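Local coordinates for BDI_3064 protein (Parabacteroides distasonis ATCC 8503, PDB 5Z06), which hydrolyses linear beta-1,2-glucan and beta-1,2-glucooligosaccharides of four or more units, releasing sophorose from the non-reducing end, at residues A[639-644]-A[657-662]; A[11-16]-A[234-239]. All coordinates share one frame; numbering follows the deposited sequence.

Interaction 1: A[639-644]-A[657-662]; sequences GSFLWG and NWVSPL
The F641 ring meets V659 at its edge: CG2 lies near the ring plane, 4.1 Å from CD1, while H638 and L654 also touch this side chain. The second flat group, W658, turns away from 639-644 and has the backbone N of S660 3.4 Å above one face, offset toward the rim; F593 and F21 meet it edge-to-face. Two motifs shape 657-662: a G1 beta bulge at N657 and W658, facing strand 652-653, and an ST turn at S660. Both segments fall within the glycoamylase-like family region, where the end of helix 639-642 packs on strand 658-659.

The contact is apolar and small, 116 Å² in total, with no hydrogen bond across it. V659 sends CG2 anti to its backbone N, and this one methyl reaches F641 CD1, the F641 carbonyl oxygen at 3.9 Å and L642 CD1 at 4.2 Å. L642 starts off to one side, but its CD1 branch swings back to V659. F652 of strand 652-653 packs against both L642 and V659. In the ST turn, L662 N donates to S660 OG over 3.2 Å, with an N-H...O angle of 159°.

Interaction 2: A[11-16]-A[234-239]; sequences FENSLM and VAVRRP. With CA (calcium ion), chain C.
R238 and E12 approach from opposite directions and form the salt bridge of this contact. From CB, the R238 chain sets CG beside its backbone N and then bends at chi2 (-76°), which brings its end round to the carboxylate although the side chain leaves the backbone at an angle to 11-16. CG passes E12 OE1 at 4.1 Å, and CD only just comes within touch of E12 OE2. NE lies 3.0 Å and CZ 3.2 Å from E12 OE2, and NH2 donates to the same oxygen at 2.7 Å, so the end of the arginine gathers round OE2; the N-H...O angle of 125° makes this bond weak despite its length. E12 OE1 and OE2 lie at the guanidinium edge, near its plane, while NH2 stands above the carboxylate plane; the two planes are 27° apart. NH1 forms a second salt bridge, with D7. A leucine in place of R238 would probably leave the carboxylates of E12 and D7 without this shared cationic partner.

V236 sets a methyl against polar atoms: CG2 packs on E12 OE2 at 3.9 Å and N13 ND2 at 3.8 Å. The other end of the N13 amide faces the metal. Calcium is bound by E12 O at 2.3 Å and by N13 OD1, so E12 gives its backbone oxygen to the ion and its side chain to R238. T49, N52 and D175 complete the site.

Strand 232-237 is hydrogen-bonded to strand 219-225, with a classic beta bulge where V234 and A235 both face I222. The contact thus joins the loop after strand 9-11 to the end of an outermost strand of another sheet, beside the calcium.

Overall arrangement
The two contacts follow one another in sequence, interaction 2 first, yet their centres are about 12 Å apart and their residues touch. The evidence is packing at 11-16: L15 CB is 3.3 Å from V659 CG1, and M16 places SD 3.4 Å from F641 CG and CE 3.4 Å from N657 OD1. One loop therefore binds calcium and pairs E12 with R238 at its start, and packs on the glycoamylase-like region at its end. The calcium lies 14.1 Å from V659 CG1. L15 N and V659 O each form a hydrogen bond to glycerol, probably from the crystallisation liquor, though such molecules often mark pockets.

Interaction 1: A[639-644]-A[657-662]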
loop_
_atom_site.group_PDB
_atom_site.type_symbol
_atom_site.label_atom_id
_atom_site.label_comp_id
_atom_site.label_asym_id
_atom_site.label_seq_id
_atom_site.Cartn_x
_atom_site.Cartn_y
_atom_site.Cartn_z
ATOM N N GLY A 639 5.813 -15.525 -0.139
ATOM C CA GLY A 639 5.408 -14.990 1.140
ATOM C C GLY A 639 6.529 -14.428 1.960
ATOM O O GLY A 639 6.312 -13.465 2.666
ATOM N N SER A 640 7.729 -15.004 1.851
ATOM C CA SER A 640 8.902 -14.494 2.577
ATOM C C SER A 640 9.092 -12.995 2.444
ATOM O O SER A 640 9.480 -12.335 3.396
ATOM C CB SER A 640 10.167 -15.189 2.093
ATOM O OG SER A 640 10.298 -14.978 0.720
ATOM N N PHE A 641 8.818 -12.463 1.254
ATOM C CA PHE A 641 8.840 -11.015 1.025
ATOM C C PHE A 641 7.487 -10.401 0.796
ATOM O O PHE A 641 7.332 -9.231 1.044
ATOM C CB PHE A 641 9.748 -10.652 -0.157
ATOM C CG PHE A 641 9.251 -11.133 -1.489
ATOM C CD1 PHE A 641 8.394 -10.350 -2.249
ATOM C CD2 PHE A 641 9.679 -12.343 -2.003
ATOM C CE1 PHE A 641 7.956 -10.774 -3.481
ATOM C CE2 PHE A 641 9.218 -12.790 -3.232
ATOM C CZ PHE A 641 8.364 -11.996 -3.970
ATOM N N LEU A 642 6.520 -11.166 0.300
ATOM C CA LEU A 642 5.251 -10.606 -0.150
ATOM C C LEU A 642 4.126 -10.650 0.884
ATOM O O LEU A 642 3.170 -9.895 0.769
ATOM C CB LEU A 642 4.801 -11.304 -1.428
ATOM C CG LEU A 642 3.682 -10.667 -2.235
ATOM C CD1 LEU A 642 4.059 -9.247 -2.590
ATOM C CD2 LEU A 642 3.458 -11.455 -3.512
ATOM N N TRP A 643 4.216 -11.540 1.874
ATOM C CA TRP A 643 3.174 -11.659 2.900
ATOM C C TRP A 643 3.574 -10.877 4.135
ATOM O O TRP A 643 4.646 -11.055 4.657
ATOM C CB TRP A 643 2.949 -13.095 3.281
ATOM C CG TRP A 643 1.921 -13.242 4.309
ATOM C CD1 TRP A 643 2.124 -13.546 5.606
ATOM C CD2 TRP A 643 0.511 -13.100 4.134
ATOM N NE1 TRP A 643 0.927 -13.599 6.274
ATOM C CE2 TRP A 643 -0.087 -13.346 5.390
ATOM C CE3 TRP A 643 -0.310 -12.818 3.037
ATOM C CZ2 TRP A 643 -1.471 -13.307 5.589
ATOM C CZ3 TRP A 643 -1.701 -12.772 3.226
ATOM C CH2 TRP A 643 -2.264 -13.021 4.504
ATOM N N GLY A 644 2.692 -10.018 4.591
ATOM C CA GLY A 644 2.975 -9.141 5.688
ATOM C C GLY A 644 1.803 -9.092 6.653
ATOM O O GLY A 644 0.832 -9.866 6.536
ATOM N N ASN A 657 13.728 -6.824 -8.519
ATOM C CA ASN A 657 13.922 -7.223 -7.118
ATOM C C ASN A 657 13.482 -6.127 -6.130
ATOM O O ASN A 657 14.252 -5.620 -5.310
ATOM C CB ASN A 657 15.356 -7.665 -6.830
ATOM C CG ASN A 657 15.437 -8.455 -5.550
ATOM O OD1 ASN A 657 14.561 -9.239 -5.290
ATOM N ND2 ASN A 657 16.432 -8.198 -4.724
ATOM N N TRP A 658 12.200 -5.799 -6.246
ATOM C CA TRP A 658 11.548 -4.755 -5.487
ATOM C C TRP A 658 10.234 -5.295 -4.902
ATOM O O TRP A 658 9.524 -6.067 -5.526
ATOM C CB TRP A 658 11.269 -3.576 -6.415
ATOM C CG TRP A 658 10.545 -2.463 -5.765
ATOM C CD1 TRP A 658 11.080 -1.410 -5.092
ATOM C CD2 TRP A 658 9.134 -2.300 -5.711
ATOM N NE1 TRP A 658 10.086 -0.586 -4.628
ATOM C CE2 TRP A 658 8.879 -1.107 -5.002
ATOM C CE3 TRP A 658 8.059 -3.040 -6.203
ATOM C CZ2 TRP A 658 7.601 -0.642 -4.773
ATOM C CZ3 TRP A 658 6.797 -2.584 -5.976
ATOM C CH2 TRP A 658 6.573 -1.389 -5.265
ATOM N N VAL A 659 9.929 -4.873 -3.694
ATOM C CA VAL A 659 8.604 -5.036 -3.126
ATOM C C VAL A 659 8.215 -3.735 -2.454
ATOM O O VAL A 659 9.043 -2.999 -1.941
ATOM C CB VAL A 659 8.527 -6.249 -2.168
ATOM C CG1 VAL A 659 9.428 -6.057 -0.961
ATOM C CG2 VAL A 659 7.081 -6.507 -1.724
ATOM N N SER A 660 6.936 -3.449 -2.489
ATOM C CA SER A 660 6.423 -2.232 -1.941
ATOM C C SER A 660 6.687 -2.167 -0.454
ATOM O O SER A 660 6.540 -3.173 0.247
ATOM C CB SER A 660 4.926 -2.162 -2.176
ATOM O OG SER A 660 4.428 -1.005 -1.611
ATOM N N PRO A 661 7.071 -0.972 0.048
ATOM C CA PRO A 661 7.217 -0.810 1.502
ATOM C C PRO A 661 5.908 -0.544 2.231
ATOM O O PRO A 661 5.939 -0.301 3.419
ATOM C CB PRO A 661 8.139 0.403 1.620
ATOM C CG PRO A 661 7.862 1.207 0.380
ATOM C CD PRO A 661 7.359 0.273 -0.684
ATOM N N LEU A 662 4.761 -0.610 1.550
ATOM C CA LEU A 662 3.504 -0.190 2.145
ATOM C C LEU A 662 2.378 -1.174 1.903
ATOM O O LEU A 662 2.451 -2.057 1.034
ATOM C CB LEU A 662 3.100 1.227 1.649
ATOM C CG LEU A 662 3.060 1.562 0.157
ATOM C CD1 LEU A 662 1.890 0.908 -0.557
ATOM C CD2 LEU A 662 2.925 3.059 -0.014
#

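Interaction 2: A[11-16]-A[234-239]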
loop_
_atom_site.group_PDB
_atom_site.type_symbol
_atom_site.label_atom_id
_atom_site.label_comp_id
_atom_site.label_asym_id
_atom_site.label_seq_id
_atom_site.Cartn_x
_atom_site.Cartn_y
_atom_site.Cartn_z
ATOM N N PHE A 11 18.324 3.422 4.934
ATOM C CA PHE A 11 18.236 1.986 4.982
ATOM C C PHE A 11 18.025 1.502 6.393
ATOM O O PHE A 11 18.763 1.886 7.296
ATOM C CB PHE A 11 19.515 1.370 4.443
ATOM C CG PHE A 11 19.477 -0.113 4.421
ATOM C CD1 PHE A 11 18.889 -0.771 3.360
ATOM C CD2 PHE A 11 20.002 -0.852 5.466
ATOM C CE1 PHE A 11 18.831 -2.140 3.330
ATOM C CE2 PHE A 11 19.941 -2.234 5.442
ATOM C CZ PHE A 11 19.359 -2.881 4.375
ATOM N N GLU A 12 17.021 0.663 6.575
ATOM C CA GLU A 12 16.867 -0.121 7.788
ATOM C C GLU A 12 17.016 -1.605 7.472
ATOM O O GLU A 12 17.815 -2.303 8.094
ATOM C CB GLU A 12 15.507 0.134 8.396
ATOM C CG GLU A 12 15.264 -0.656 9.668
ATOM C CD GLU A 12 14.077 -0.123 10.429
ATOM O OE1 GLU A 12 12.945 -0.218 9.907
ATOM O OE2 GLU A 12 14.296 0.411 11.531
ATOM N N ASN A 13 16.218 -2.074 6.525
ATOM C CA ASN A 13 16.191 -3.480 6.105
ATOM C C ASN A 13 15.709 -3.540 4.676
ATOM O O ASN A 13 14.886 -2.739 4.264
ATOM C CB ASN A 13 15.230 -4.295 6.992
ATOM C CG ASN A 13 15.856 -4.715 8.309
ATOM O OD1 ASN A 13 16.985 -5.188 8.336
ATOM N ND2 ASN A 13 15.122 -4.562 9.405
ATOM N N SER A 14 16.239 -4.481 3.921
ATOM C CA SER A 14 15.741 -4.774 2.585
ATOM C C SER A 14 14.644 -5.794 2.757
ATOM O O SER A 14 14.871 -6.839 3.379
ATOM C CB SER A 14 16.841 -5.340 1.713
ATOM O OG SER A 14 16.395 -5.497 0.398
ATOM N N LEU A 15 13.452 -5.483 2.250
ATOM C CA LEU A 15 12.360 -6.452 2.223
ATOM C C LEU A 15 12.620 -7.561 1.224
ATOM O O LEU A 15 12.040 -8.628 1.334
ATOM C CB LEU A 15 11.019 -5.765 1.930
ATOM C CG LEU A 15 10.584 -4.728 2.979
ATOM C CD1 LEU A 15 9.276 -4.050 2.602
ATOM C CD2 LEU A 15 10.458 -5.391 4.348
ATOM N N MET A 16 13.495 -7.314 0.257
ATOM C CA MET A 16 13.945 -8.361 -0.659
ATOM C C MET A 16 15.327 -8.869 -0.268
ATOM O O MET A 16 16.142 -8.127 0.250
ATOM C CB MET A 16 13.960 -7.838 -2.104
ATOM C CG MET A 16 12.600 -7.443 -2.639
ATOM S SD MET A 16 11.395 -8.786 -2.592
ATOM C CE MET A 16 11.308 -9.288 -4.304
ATOM N N VAL A 234 15.066 -11.490 15.274
ATOM C CA VAL A 234 14.684 -11.778 13.888
ATOM C C VAL A 234 14.143 -10.594 13.117
ATOM O O VAL A 234 14.156 -10.625 11.891
ATOM C CB VAL A 234 13.695 -12.940 13.759
ATOM C CG1 VAL A 234 14.408 -14.244 14.079
ATOM C CG2 VAL A 234 12.445 -12.723 14.608
ATOM N N ALA A 235 13.667 -9.569 13.809
ATOM C CA ALA A 235 13.068 -8.431 13.128
ATOM C C ALA A 235 12.951 -7.249 14.045
ATOM O O ALA A 235 13.023 -7.382 15.270
ATOM C CB ALA A 235 11.674 -8.790 12.598
ATOM N N VAL A 236 12.757 -6.089 13.430
ATOM C CA VAL A 236 12.368 -4.900 14.156
ATOM C C VAL A 236 11.096 -4.386 13.532
ATOM O O VAL A 236 10.869 -4.531 12.327
ATOM C CB VAL A 236 13.410 -3.762 14.164
ATOM C CG1 VAL A 236 14.635 -4.175 14.950
ATOM C CG2 VAL A 236 13.795 -3.299 12.756
ATOM N N ARG A 237 10.261 -3.799 14.370
ATOM C CA ARG A 237 9.079 -3.166 13.889
ATOM C C ARG A 237 9.000 -1.791 14.494
ATOM O O ARG A 237 9.069 -1.614 15.707
ATOM C CB ARG A 237 7.849 -4.027 14.201
ATOM C CG ARG A 237 7.704 -5.221 13.273
ATOM C CD ARG A 237 7.349 -4.773 11.863
ATOM N NE ARG A 237 7.202 -5.872 10.915
ATOM C CZ ARG A 237 8.183 -6.416 10.188
ATOM N NH1 ARG A 237 9.454 -6.021 10.303
ATOM N NH2 ARG A 237 7.897 -7.405 9.357
ATOM N N ARG A 238 8.844 -0.820 13.619
ATOM C CA ARG A 238 8.638 0.542 14.008
ATOM C C ARG A 238 7.317 0.657 14.780
ATOM O O ARG A 238 6.422 -0.173 14.581
ATOM C CB ARG A 238 8.595 1.408 12.758
ATOM C CG ARG A 238 9.904 1.500 12.008
ATOM C CD ARG A 238 10.838 2.429 12.738
ATOM N NE ARG A 238 12.190 2.398 12.207
ATOM C CZ ARG A 238 13.194 3.163 12.646
ATOM N NH1 ARG A 238 12.994 4.054 13.609
ATOM N NH2 ARG A 238 14.415 3.045 12.108
ATOM N N PRO A 239 7.183 1.685 15.649
ATOM C CA PRO A 239 6.009 1.854 16.540
ATOM C C PRO A 239 4.619 1.934 15.868
ATOM O O PRO A 239 3.629 1.618 16.499
ATOM C CB PRO A 239 6.314 3.168 17.290
ATOM C CG PRO A 239 7.753 3.457 17.036
ATOM C CD PRO A 239 8.072 2.862 15.704
HETATM CA CA CA C . 18.893 -3.939 9.241
#